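Local coordinates for uncharacterized protein (Bacteroides uniformis, PDB 4JPQ) that has no established function but probably binds carbohydrate through a beta-rich domain of carbohydrate-binding family 9, at residues K136-L141 with E156-I161; P24-G29 with E61-Y66; E86-E91 with C107-R112; N30-Q35 with R54-G59. All coordinates share one frame; numbering follows the deposited sequence.

Contact 1: K136-L141 with E156-I161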
loop_
_atom_site.group_PDB
_atom_site.type_symbol
_atom_site.label_atom_id
_atom_site.label_comp_id
_atom_site.label_asym_id
_atom_site.label_seq_id
_atom_site.Cartn_x
_atom_site.Cartn_y
_atom_site.Cartn_z
ATOM N N LYS A 136 -8.123 8.849 -2.272
ATOM C CA LYS A 136 -7.719 9.478 -3.518
ATOM C C LYS A 136 -6.495 8.724 -3.983
ATOM O O LYS A 136 -5.686 8.282 -3.169
ATOM C CB LYS A 136 -7.420 10.967 -3.338
ATOM C CG LYS A 136 -8.606 11.779 -2.853
ATOM C CD LYS A 136 -8.140 13.164 -2.405
ATOM C CE LYS A 136 -9.301 14.048 -1.978
ATOM N NZ LYS A 136 -8.847 15.437 -1.712
ATOM N N ARG A 137 -6.397 8.564 -5.298
ATOM C CA ARG A 137 -5.330 7.829 -5.942
ATOM C C ARG A 137 -4.833 8.514 -7.197
ATOM O O ARG A 137 -5.533 9.358 -7.775
ATOM C CB ARG A 137 -5.877 6.492 -6.381
ATOM C CG ARG A 137 -6.234 5.550 -5.257
ATOM C CD ARG A 137 -7.295 4.564 -5.710
ATOM N NE ARG A 137 -8.680 4.996 -5.465
ATOM C CZ ARG A 137 -9.772 4.386 -5.942
ATOM N NH1 ARG A 137 -9.697 3.340 -6.773
ATOM N NH2 ARG A 137 -10.968 4.854 -5.613
ATOM N N TRP A 138 -3.632 8.111 -7.615
ATOM C CA TRP A 138 -3.030 8.540 -8.881
ATOM C C TRP A 138 -1.958 7.531 -9.276
ATOM O O TRP A 138 -1.218 7.053 -8.413
ATOM C CB TRP A 138 -2.408 9.949 -8.778
ATOM C CG TRP A 138 -1.540 10.308 -9.976
ATOM C CD1 TRP A 138 -1.950 10.885 -11.145
ATOM C CD2 TRP A 138 -0.142 10.045 -10.131
ATOM N NE1 TRP A 138 -0.887 11.027 -12.007
ATOM C CE2 TRP A 138 0.234 10.510 -11.419
ATOM C CE3 TRP A 138 0.835 9.474 -9.304
ATOM C CZ2 TRP A 138 1.560 10.433 -11.900
ATOM C CZ3 TRP A 138 2.174 9.385 -9.791
ATOM C CH2 TRP A 138 2.511 9.866 -11.078
ATOM N N SER A 139 -1.872 7.245 -10.572
ATOM C CA SER A 139 -0.817 6.398 -11.126
ATOM C C SER A 139 -0.326 6.935 -12.457
ATOM O O SER A 139 -1.071 7.592 -13.176
ATOM C CB SER A 139 -1.297 4.965 -11.316
ATOM O OG SER A 139 -0.289 4.178 -11.935
ATOM N N SER A 140 0.928 6.615 -12.778
ATOM C CA SER A 140 1.537 6.960 -14.073
ATOM C C SER A 140 0.981 6.080 -15.204
ATOM O O SER A 140 1.213 6.393 -16.376
ATOM C CB SER A 140 3.082 6.885 -14.017
ATOM O OG SER A 140 3.562 5.558 -13.801
ATOM N N LEU A 141 0.311 4.968 -14.862
ATOM C CA LEU A 141 -0.367 4.076 -15.818
ATOM C C LEU A 141 -1.885 4.063 -15.580
ATOM O O LEU A 141 -2.572 3.106 -15.961
ATOM C CB LEU A 141 0.192 2.651 -15.692
ATOM C CG LEU A 141 1.673 2.478 -15.994
ATOM C CD1 LEU A 141 2.089 1.054 -15.677
ATOM C CD2 LEU A 141 1.969 2.817 -17.437
ATOM N N GLU A 156 4.774 4.663 -11.124
ATOM C CA GLU A 156 4.611 5.222 -9.795
ATOM C C GLU A 156 3.130 5.277 -9.449
ATOM O O GLU A 156 2.279 5.376 -10.336
ATOM C CB GLU A 156 5.206 6.626 -9.709
ATOM C CG GLU A 156 6.645 6.714 -10.204
ATOM C CD GLU A 156 7.316 8.062 -9.955
ATOM O OE1 GLU A 156 6.731 8.920 -9.261
ATOM O OE2 GLU A 156 8.453 8.251 -10.447
ATOM N N LEU A 157 2.843 5.223 -8.154
ATOM C CA LEU A 157 1.481 5.212 -7.643
ATOM C C LEU A 157 1.390 5.886 -6.287
ATOM O O LEU A 157 2.294 5.729 -5.473
ATOM C CB LEU A 157 0.972 3.771 -7.555
ATOM C CG LEU A 157 -0.468 3.547 -7.053
ATOM C CD1 LEU A 157 -1.133 2.411 -7.809
ATOM C CD2 LEU A 157 -0.576 3.334 -5.545
ATOM N N VAL A 158 0.260 6.574 -6.060
ATOM C CA VAL A 158 -0.004 7.328 -4.857
ATOM C C VAL A 158 -1.367 7.005 -4.297
ATOM O O VAL A 158 -2.318 6.825 -5.051
ATOM C CB VAL A 158 0.047 8.839 -5.157
ATOM C CG1 VAL A 158 -0.545 9.695 -4.034
ATOM C CG2 VAL A 158 1.477 9.250 -5.432
HETATM N N MSE A 159 -1.432 6.954 -2.970
HETATM C CA MSE A 159 -2.666 6.760 -2.227
HETATM C C MSE A 159 -2.703 7.815 -1.153
HETATM O O MSE A 159 -1.716 8.003 -0.431
HETATM C CB MSE A 159 -2.721 5.382 -1.548
HETATM C CG MSE A 159 -2.964 4.259 -2.543
HETATM SE SE MSE A 159 -3.363 2.604 -1.564
HETATM C CE MSE A 159 -1.648 1.627 -1.659
ATOM N N VAL A 160 -3.830 8.514 -1.051
ATOM C CA VAL A 160 -4.088 9.502 0.011
ATOM C C VAL A 160 -5.219 8.865 0.833
ATOM O O VAL A 160 -6.363 8.819 0.383
ATOM C CB VAL A 160 -4.502 10.861 -0.562
ATOM C CG1 VAL A 160 -4.738 11.874 0.551
ATOM C CG2 VAL A 160 -3.445 11.359 -1.530
ATOM N N ILE A 161 -4.877 8.327 2.000
ATOM C CA ILE A 161 -5.819 7.580 2.844
ATOM C C ILE A 161 -6.322 8.453 4.003
ATOM O O ILE A 161 -5.581 8.668 4.962
ATOM C CB ILE A 161 -5.150 6.290 3.380
ATOM C CG1 ILE A 161 -4.721 5.388 2.215
ATOM C CG2 ILE A 161 -6.096 5.524 4.303
ATOM C CD1 ILE A 161 -3.795 4.256 2.613
#
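The backbone of K136-S139 runs antiparallel to that of E156-I161, the two strand directions 174° apart. K136 with V160 and W138 with V158 form the hydrogen-bonded pairs, while R137 faces M159 and S139 faces L157 at non-hydrogen-bonded positions. V158 N donates to W138 O at 2.8 Å, and the return bond from W138 N to V158 O is longer, 3.2 Å. Beyond these pairs S140 extends the match with backbone and side chain: its N donates to E156 O at 3.1 Å, while its OG, rather than a backbone carbonyl, accepts from E156 N. W138 CG is anti to the backbone N (chi1 168°), and the end of the indole comes nearer the partner strand. CE3 of W138 meets V158 CG2 at 3.9 Å, and W138 CZ3 reaches E156 CB at 4.1 Å, with the ring nearly perpendicular to the E156 carboxylate, whose OE1 is hydrogen-bonded to H65 NE2. Strand 152-162 is bonded on its other flank to strand 61-70, an arrangement consistent with the beta-sandwich of the carbohydrate-binding family 9 fold. On the face carrying K136, W138, V158 and V160, helix 23-29 packs over the two valines. The other face, bearing R137, S139, L157 and the selenomethionine M159, meets strand 102-108. There the R137 guanidinium swings off to a salt bridge with D80 and a hydrogen bond to G111 O. S139 OG has two partners, bonding to C109 O and accepting from L141 N at 3.1 Å, which closes an ST turn where the strand stops.

Contact 2: P24-G29 with E61-Y66; sequences PSLLDG and EILLHY
In helix 23-29, residues 24-29 cross residues 61-66 of strand 61-70 at 99° and set P24, L26 and L27 against the strand face that carries L63 and H65. The axes of these short segments come no closer than 9.7 Å; side chains bridge the distance, and no hydrogen bond joins the two segments. The pyrrolidine of P24 sits over one face of the H65 imidazole. Its CG is 4.1 Å from the ring centroid, a CH-pi contact displaced toward the rim, where H65 NE2 is the nearest ring atom to P24 CG at 3.8 Å. H65 CG is anti to the backbone N (chi1 -179°), and hydrogen bonds at both nitrogens hold the ring's rotation, NE2 with E156 OE1 and ND1 with R54 NE. One helical turn beyond P24, L27 runs past H65 in the opposite direction and lays CD1 against H65 CB at 3.8 Å. In this beta-rich family 9 fold, with very little helix, the helix thus covers an outer face of the sheet, while the intervening I62 and L64 turn to the other side and pack on I55. Two residues before H65, L63 CD1 receives both leucines: L26 CD2 at 4.0 Å, the two side chains crossing at about a right angle, and L27 CD2 at 4.3 Å. L27 also touches R54 and A56 of strand 50-57, and L26 touches C14.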
loop_
_atom_site.group_PDB
_atom_site.type_symbol
_atom_site.label_atom_id
_atom_site.label_comp_id
_atom_site.label_asym_id
_atom_site.label_seq_id
_atom_site.Cartn_x
_atom_site.Cartn_y
_atom_site.Cartn_z
ATOM N N PRO A 24 3.667 13.676 -5.141
ATOM C CA PRO A 24 5.127 13.526 -5.306
ATOM C C PRO A 24 5.895 14.827 -5.122
ATOM O O PRO A 24 6.971 14.830 -4.502
ATOM C CB PRO A 24 5.258 12.977 -6.727
ATOM C CG PRO A 24 4.017 12.167 -6.887
ATOM C CD PRO A 24 2.944 13.000 -6.230
ATOM N N SER A 25 5.338 15.904 -5.658
ATOM C CA SER A 25 5.903 17.246 -5.494
ATOM C C SER A 25 5.878 17.692 -4.030
ATOM O O SER A 25 6.863 18.201 -3.514
ATOM C CB SER A 25 5.098 18.237 -6.315
ATOM O OG SER A 25 5.483 19.557 -6.025
ATOM N N LEU A 26 4.751 17.468 -3.367
ATOM C CA LEU A 26 4.600 17.804 -1.949
ATOM C C LEU A 26 5.662 17.116 -1.101
ATOM O O LEU A 26 6.295 17.752 -0.252
ATOM C CB LEU A 26 3.213 17.395 -1.446
ATOM C CG LEU A 26 2.825 17.760 -0.022
ATOM C CD1 LEU A 26 2.843 19.262 0.160
ATOM C CD2 LEU A 26 1.447 17.221 0.298
ATOM N N LEU A 27 5.861 15.826 -1.364
ATOM C CA LEU A 27 6.820 15.019 -0.626
ATOM C C LEU A 27 8.266 15.413 -0.907
ATOM O O LEU A 27 9.077 15.452 0.036
ATOM C CB LEU A 27 6.561 13.536 -0.861
ATOM C CG LEU A 27 5.179 13.044 -0.369
ATOM C CD1 LEU A 27 5.003 11.594 -0.756
ATOM C CD2 LEU A 27 4.971 13.186 1.132
ATOM N N ASP A 28 8.589 15.721 -2.169
ATOM C CA ASP A 28 9.943 16.215 -2.519
ATOM C C ASP A 28 10.199 17.579 -1.862
ATOM O O ASP A 28 11.335 17.872 -1.466
ATOM C CB ASP A 28 10.151 16.316 -4.038
ATOM C CG ASP A 28 10.255 14.963 -4.727
ATOM O OD1 ASP A 28 10.367 13.913 -4.057
ATOM O OD2 ASP A 28 10.222 14.944 -5.975
ATOM N N GLY A 29 9.138 18.388 -1.750
ATOM C CA GLY A 29 9.181 19.698 -1.104
ATOM C C GLY A 29 9.495 19.639 0.373
ATOM O O GLY A 29 10.129 20.561 0.905
ATOM N N GLU A 61 -4.732 12.740 7.154
ATOM C CA GLU A 61 -4.523 11.772 6.049
ATOM C C GLU A 61 -3.123 11.180 5.984
ATOM O O GLU A 61 -2.161 11.863 6.315
ATOM C CB GLU A 61 -4.757 12.495 4.714
ATOM C CG GLU A 61 -6.162 13.051 4.506
ATOM C CD GLU A 61 -6.162 14.406 3.864
ATOM O OE1 GLU A 61 -5.667 15.373 4.491
ATOM O OE2 GLU A 61 -6.666 14.489 2.736
ATOM N N ILE A 62 -3.031 9.931 5.522
ATOM C CA ILE A 62 -1.760 9.242 5.289
ATOM C C ILE A 62 -1.484 9.371 3.795
ATOM O O ILE A 62 -2.369 9.087 2.983
ATOM C CB ILE A 62 -1.812 7.735 5.612
ATOM C CG1 ILE A 62 -2.156 7.525 7.083
ATOM C CG2 ILE A 62 -0.469 7.071 5.289
ATOM C CD1 ILE A 62 -2.407 6.079 7.461
ATOM N N LEU A 63 -0.246 9.740 3.465
ATOM C CA LEU A 63 0.217 9.939 2.110
ATOM C C LEU A 63 1.251 8.871 1.773
ATOM O O LEU A 63 2.295 8.806 2.426
ATOM C CB LEU A 63 0.878 11.313 2.004
ATOM C CG LEU A 63 0.067 12.520 2.460
ATOM C CD1 LEU A 63 0.877 13.782 2.233
ATOM C CD2 LEU A 63 -1.268 12.611 1.737
ATOM N N LEU A 64 0.965 8.050 0.756
ATOM C CA LEU A 64 1.868 6.990 0.269
ATOM C C LEU A 64 2.255 7.224 -1.173
ATOM O O LEU A 64 1.394 7.572 -1.975
ATOM C CB LEU A 64 1.185 5.633 0.270
ATOM C CG LEU A 64 0.899 4.915 1.552
ATOM C CD1 LEU A 64 0.113 3.655 1.235
ATOM C CD2 LEU A 64 2.198 4.577 2.256
ATOM N N HIS A 65 3.526 6.960 -1.487
ATOM C CA HIS A 65 4.073 7.102 -2.817
ATOM C C HIS A 65 5.002 5.920 -3.062
ATOM O O HIS A 65 5.979 5.769 -2.345
ATOM C CB HIS A 65 4.810 8.444 -2.944
ATOM C CG HIS A 65 5.386 8.699 -4.302
ATOM N ND1 HIS A 65 6.645 9.223 -4.497
ATOM C CD2 HIS A 65 4.893 8.452 -5.534
ATOM C CE1 HIS A 65 6.892 9.312 -5.789
ATOM N NE2 HIS A 65 5.843 8.855 -6.440
ATOM N N TYR A 66 4.650 5.080 -4.032
ATOM C CA TYR A 66 5.424 3.920 -4.446
ATOM C C TYR A 66 6.056 4.187 -5.796
ATOM O O TYR A 66 5.411 4.789 -6.663
ATOM C CB TYR A 66 4.503 2.714 -4.657
ATOM C CG TYR A 66 3.856 2.144 -3.432
ATOM C CD1 TYR A 66 2.618 2.619 -2.990
ATOM C CD2 TYR A 66 4.450 1.081 -2.731
ATOM C CE1 TYR A 66 1.997 2.076 -1.868
ATOM C CE2 TYR A 66 3.836 0.530 -1.609
ATOM C CZ TYR A 66 2.611 1.028 -1.185
ATOM O OH TYR A 66 1.993 0.508 -0.082
#

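Contact 3: E86-E91 with C107-R112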
loop_
_atom_site.group_PDB
_atom_site.type_symbol
_atom_site.label_atom_id
_atom_site.label_comp_id
_atom_site.label_asym_id
_atom_site.label_seq_id
_atom_site.Cartn_x
_atom_site.Cartn_y
_atom_site.Cartn_z
ATOM N N GLU A 86 -3.738 -9.949 -8.628
ATOM C CA GLU A 86 -3.341 -10.667 -9.860
ATOM C C GLU A 86 -2.634 -9.778 -10.863
ATOM O O GLU A 86 -1.798 -10.259 -11.640
ATOM C CB GLU A 86 -4.552 -11.284 -10.530
ATOM C CG GLU A 86 -5.270 -12.301 -9.663
ATOM C CD GLU A 86 -6.458 -12.906 -10.342
ATOM O OE1 GLU A 86 -6.989 -12.311 -11.310
ATOM O OE2 GLU A 86 -6.858 -13.984 -9.892
ATOM N N ASP A 87 -3.015 -8.501 -10.863
ATOM C CA ASP A 87 -2.423 -7.456 -11.693
ATOM C C ASP A 87 -1.134 -6.984 -10.992
ATOM O O ASP A 87 -0.848 -7.422 -9.875
ATOM C CB ASP A 87 -3.414 -6.277 -11.820
ATOM C CG ASP A 87 -4.705 -6.661 -12.511
ATOM O OD1 ASP A 87 -4.654 -7.410 -13.508
ATOM O OD2 ASP A 87 -5.785 -6.172 -12.110
ATOM N N ALA A 88 -0.343 -6.134 -11.664
ATOM C CA ALA A 88 0.861 -5.520 -11.052
ATOM C C ALA A 88 0.297 -4.644 -9.954
ATOM O O ALA A 88 -0.442 -3.693 -10.236
ATOM C CB ALA A 88 1.651 -4.690 -12.050
ATOM N N CYS A 89 0.638 -4.975 -8.714
ATOM C CA CYS A 89 -0.013 -4.395 -7.556
ATOM C C CYS A 89 0.911 -4.061 -6.408
ATOM O O CYS A 89 1.788 -4.856 -6.080
ATOM C CB CYS A 89 -1.033 -5.442 -7.103
ATOM S SG CYS A 89 -2.037 -5.082 -5.660
ATOM N N VAL A 90 0.667 -2.897 -5.791
ATOM C CA VAL A 90 1.356 -2.452 -4.569
ATOM C C VAL A 90 0.299 -2.432 -3.466
ATOM O O VAL A 90 -0.889 -2.159 -3.735
ATOM C CB VAL A 90 2.044 -1.090 -4.676
ATOM C CG1 VAL A 90 3.212 -1.185 -5.646
ATOM C CG2 VAL A 90 1.081 0.034 -5.058
ATOM N N GLU A 91 0.734 -2.743 -2.243
ATOM C CA GLU A 91 -0.173 -2.914 -1.114
ATOM C C GLU A 91 0.344 -2.253 0.168
ATOM O O GLU A 91 1.551 -2.116 0.361
ATOM C CB GLU A 91 -0.404 -4.416 -0.863
ATOM C CG GLU A 91 -0.805 -5.241 -2.096
ATOM C CD GLU A 91 -1.051 -6.719 -1.832
ATOM O OE1 GLU A 91 -0.833 -7.194 -0.708
ATOM O OE2 GLU A 91 -1.449 -7.427 -2.774
ATOM N N CYS A 107 -3.767 -1.844 -4.411
ATOM C CA CYS A 107 -4.057 -1.002 -5.579
ATOM C C CYS A 107 -3.239 -1.437 -6.795
ATOM O O CYS A 107 -2.005 -1.554 -6.695
ATOM C CB CYS A 107 -3.735 0.437 -5.205
ATOM S SG CYS A 107 -4.528 1.658 -6.253
ATOM N N ASN A 108 -3.902 -1.746 -7.916
ATOM C CA ASN A 108 -3.152 -2.140 -9.130
ATOM C C ASN A 108 -2.590 -0.909 -9.807
ATOM O O ASN A 108 -3.017 0.221 -9.509
ATOM C CB ASN A 108 -3.931 -3.055 -10.104
ATOM C CG ASN A 108 -5.087 -2.373 -10.840
ATOM O OD1 ASN A 108 -5.266 -1.160 -10.811
ATOM N ND2 ASN A 108 -5.872 -3.187 -11.544
ATOM N N CYS A 109 -1.666 -1.136 -10.740
ATOM C CA CYS A 109 -0.987 -0.048 -11.472
ATOM C C CYS A 109 -1.888 0.906 -12.272
ATOM O O CYS A 109 -1.452 2.004 -12.606
ATOM C CB CYS A 109 0.109 -0.611 -12.378
ATOM S SG CYS A 109 -0.497 -1.685 -13.689
ATOM N N ALA A 110 -3.118 0.493 -12.578
ATOM C CA ALA A 110 -4.108 1.361 -13.250
ATOM C C ALA A 110 -4.964 2.195 -12.291
ATOM O O ALA A 110 -5.799 2.974 -12.754
ATOM C CB ALA A 110 -5.001 0.537 -14.170
ATOM N N GLY A 111 -4.771 2.036 -10.979
ATOM C CA GLY A 111 -5.525 2.779 -9.970
ATOM C C GLY A 111 -6.734 2.104 -9.350
ATOM O O GLY A 111 -7.367 2.699 -8.478
ATOM N N ARG A 112 -7.093 0.902 -9.800
ATOM C CA ARG A 112 -8.204 0.152 -9.194
ATOM C C ARG A 112 -7.739 -0.234 -7.794
ATOM O O ARG A 112 -6.607 -0.738 -7.640
ATOM C CB ARG A 112 -8.517 -1.138 -9.947
ATOM C CG ARG A 112 -8.947 -1.033 -11.390
ATOM C CD ARG A 112 -10.238 -0.248 -11.601
ATOM N NE ARG A 112 -9.964 1.144 -11.962
ATOM C CZ ARG A 112 -9.552 1.567 -13.171
ATOM N NH1 ARG A 112 -9.306 0.718 -14.188
ATOM N NH2 ARG A 112 -9.345 2.869 -13.362
#
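D87 OD2 is gripped by two donors, the amide of N108 and the backbone N of A77. N108 ND2 lies 3.0 Å from D87 OD2 and sends its hydrogen within its own amide plane, but approaches from above the carboxylate, 42° out of that plane. The two side chains lie side by side and point the same way. OD1 of D87 makes a salt bridge with R74 and accepts from V76 N, so four groups hold this buried carboxylate and fix its tilt. A bound sulfate, probably from the crystallisation liquor, is about 6 Å from the D87 side chain. N108 places CG between its backbone N and carbonyl carbon (chi1 70°), and its OD1 curls back to accept from R112 N at 2.9 Å. That bond spans the type I turn N108-G111, whose own closing bond runs from G111 N to N108 O at 2.9 Å. The turn follows the second strand of the antiparallel hairpin 89-95/102-108 and leads into strand 113-118. Within the hairpin V90 and C107 form a hydrogen-bonded pair, C107 N donating to V90 O at 3.0 Å and V90 N to C107 O at 3.1 Å. C89 and N108 are the adjoining non-hydrogen-bonded pair. Past the regular pairing, C109 N still reaches A88 O at 2.9 Å, and C109 SG rests 4.0 Å from A88 CB. On the face bearing V90 and C107, both side chains touch L157 of strand 152-162.

Contact 4: N30-Q35 with R54-G59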
loop_
_atom_site.group_PDB
_atom_site.type_symbol
_atom_site.label_atom_id
_atom_site.label_comp_id
_atom_site.label_asym_id
_atom_site.label_seq_id
_atom_site.Cartn_x
_atom_site.Cartn_y
_atom_site.Cartn_z
ATOM N N ASN A 30 9.052 18.564 1.030
ATOM C CA ASN A 30 9.330 18.324 2.462
ATOM C C ASN A 30 10.505 17.360 2.748
ATOM O O ASN A 30 10.781 17.058 3.910
ATOM C CB ASN A 30 8.050 17.899 3.205
ATOM C CG ASN A 30 7.001 18.997 3.233
ATOM O OD1 ASN A 30 6.892 19.759 4.215
ATOM N ND2 ASN A 30 6.277 19.151 2.127
ATOM N N GLY A 31 11.223 16.942 1.705
ATOM C CA GLY A 31 12.381 16.060 1.838
ATOM C C GLY A 31 12.067 14.701 2.434
ATOM O O GLY A 31 12.834 14.208 3.243
ATOM N N ILE A 32 10.953 14.095 2.020
ATOM C CA ILE A 32 10.516 12.793 2.543
ATOM C C ILE A 32 11.265 11.708 1.780
ATOM O O ILE A 32 11.032 11.541 0.603
ATOM C CB ILE A 32 8.976 12.612 2.430
ATOM C CG1 ILE A 32 8.225 13.796 3.072
ATOM C CG2 ILE A 32 8.538 11.299 3.070
ATOM C CD1 ILE A 32 8.595 14.103 4.519
ATOM N N GLU A 33 12.139 10.970 2.465
ATOM C CA GLU A 33 13.025 9.978 1.824
ATOM C C GLU A 33 12.327 8.670 1.452
ATOM O O GLU A 33 11.366 8.264 2.106
ATOM C CB GLU A 33 14.196 9.603 2.760
ATOM C CG GLU A 33 15.540 9.478 2.060
ATOM C CD GLU A 33 16.171 10.828 1.746
ATOM O OE1 GLU A 33 15.591 11.880 2.088
ATOM O OE2 GLU A 33 17.269 10.840 1.158
ATOM N N PHE A 34 12.865 7.996 0.433
ATOM C CA PHE A 34 12.364 6.678 0.000
ATOM C C PHE A 34 12.966 5.553 0.840
ATOM O O PHE A 34 14.096 5.648 1.304
ATOM C CB PHE A 34 12.627 6.411 -1.489
ATOM C CG PHE A 34 11.783 7.242 -2.403
ATOM C CD1 PHE A 34 10.446 6.906 -2.622
ATOM C CD2 PHE A 34 12.306 8.367 -3.033
ATOM C CE1 PHE A 34 9.644 7.682 -3.457
ATOM C CE2 PHE A 34 11.509 9.148 -3.868
ATOM C CZ PHE A 34 10.173 8.811 -4.076
ATOM N N GLN A 35 12.181 4.497 1.012
ATOM C CA GLN A 35 12.529 3.296 1.766
ATOM C C GLN A 35 12.475 2.132 0.780
ATOM O O GLN A 35 11.515 2.050 0.003
ATOM C CB GLN A 35 11.471 3.033 2.856
ATOM C CG GLN A 35 11.098 4.229 3.729
ATOM C CD GLN A 35 12.283 4.788 4.470
ATOM O OE1 GLN A 35 12.579 5.979 4.389
ATOM N NE2 GLN A 35 12.998 3.920 5.169
ATOM N N ARG A 54 7.510 5.633 0.111
ATOM C CA ARG A 54 7.674 6.630 1.164
ATOM C C ARG A 54 6.324 7.046 1.695
ATOM O O ARG A 54 5.316 6.958 1.000
ATOM C CB ARG A 54 8.477 7.840 0.730
ATOM C CG ARG A 54 7.895 8.590 -0.439
ATOM C CD ARG A 54 8.738 9.796 -0.759
ATOM N NE ARG A 54 8.241 10.472 -1.950
ATOM C CZ ARG A 54 8.799 11.551 -2.506
ATOM N NH1 ARG A 54 9.866 12.156 -1.974
ATOM N NH2 ARG A 54 8.254 12.073 -3.602
ATOM N N ILE A 55 6.343 7.511 2.935
ATOM C CA ILE A 55 5.142 7.797 3.661
ATOM C C ILE A 55 5.262 9.047 4.542
ATOM O O ILE A 55 6.319 9.332 5.102
ATOM C CB ILE A 55 4.740 6.531 4.472
ATOM C CG1 ILE A 55 3.339 6.698 5.098
ATOM C CG2 ILE A 55 5.814 6.151 5.509
ATOM C CD1 ILE A 55 2.819 5.459 5.772
ATOM N N ALA A 56 4.150 9.764 4.660
ATOM C CA ALA A 56 4.041 10.965 5.501
ATOM C C ALA A 56 2.583 11.167 5.885
ATOM O O ALA A 56 1.740 10.354 5.488
ATOM C CB ALA A 56 4.551 12.164 4.750
ATOM N N HIS A 57 2.281 12.213 6.652
ATOM C CA HIS A 57 0.893 12.485 7.030
ATOM C C HIS A 57 0.573 13.948 7.207
ATOM O O HIS A 57 1.447 14.749 7.518
ATOM C CB HIS A 57 0.502 11.707 8.300
ATOM C CG HIS A 57 1.108 12.235 9.567
ATOM N ND1 HIS A 57 0.370 12.901 10.523
ATOM C CD2 HIS A 57 2.376 12.182 10.042
ATOM C CE1 HIS A 57 1.154 13.225 11.535
ATOM N NE2 HIS A 57 2.377 12.805 11.265
ATOM N N THR A 58 -0.701 14.264 7.031
ATOM C CA THR A 58 -1.222 15.608 7.210
ATOM C C THR A 58 -1.884 15.828 8.571
ATOM O O THR A 58 -2.260 16.952 8.883
ATOM C CB THR A 58 -2.252 15.925 6.119
ATOM O OG1 THR A 58 -3.396 15.076 6.258
ATOM C CG2 THR A 58 -1.628 15.719 4.735
ATOM N N GLY A 59 -2.048 14.769 9.359
ATOM C CA GLY A 59 -2.772 14.824 10.633
ATOM C C GLY A 59 -4.136 14.164 10.415
ATOM O O GLY A 59 -4.580 13.362 11.243
#
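The R54 side chain of strand 50-57 packs against I32, E33 and F34 of the loop that follows helix 23-29. That helix ends in a Schellman motif, with G31 as its C-prime residue in a positive-phi conformation, and the loop then runs alongside the strand. Starting at CB, R54 lies 3.2 Å from E33 O. CG of R54 stands between the backbone N and the carbonyl carbon (chi1 59°) and meets F34 CE1 at 3.6 Å. From there to NE the chain is extended and runs over one face of the F34 ring. CD makes a CH-pi contact, 3.8 Å from the F34 centroid and offset toward the rim, and R54 NE comes next, 3.3 Å from F34 CZ; a hydrogen bond from NE to H65 also holds the group. The guanidinium continues the overlap with its plane 23° from that of the ring, F34 CZ lying over its face. At the tip R54 NH1 donates to I32 O at 2.9 Å, a nearly straight bond (167° at the hydrogen) that lies in both the guanidinium and the carbonyl plane. NH1 also forms a salt bridge with D28, so the arginine ties the sheet both to the last turn of the helix and to the loop after it. F34 also makes a cation-pi contact with K67. I32, whose side chain crosses that of R54 at about a right angle, presses on L27 and fits against the strand beyond the arginine: I32 CG2 is 3.6 Å from I55 O, and I32 CG1 lies 4.4 Å from A56 CB.

How the contacts relate
From the N terminus, contact 2 opens with helix 23-29 and closes at strand 61-70. Contact 4 falls wholly within that span, the loop after the helix meeting strand 50-57, and the two share a region around R54, D28 and H65. Contact 3 follows in series, joining the two strands of hairpin 89-95/102-108, and contact 1 comes last, pairing strand 136-139 with 152-162. Strands 50-57, 61-70, 152-162 and 136-139 lie side by side in that order, so contacts 4, 2 and 1 succeed one another across the sheet. Contact 3 touches contact 1 but lies on the opposite side of the chain's centre from contact 4, their centres about 21 Å apart.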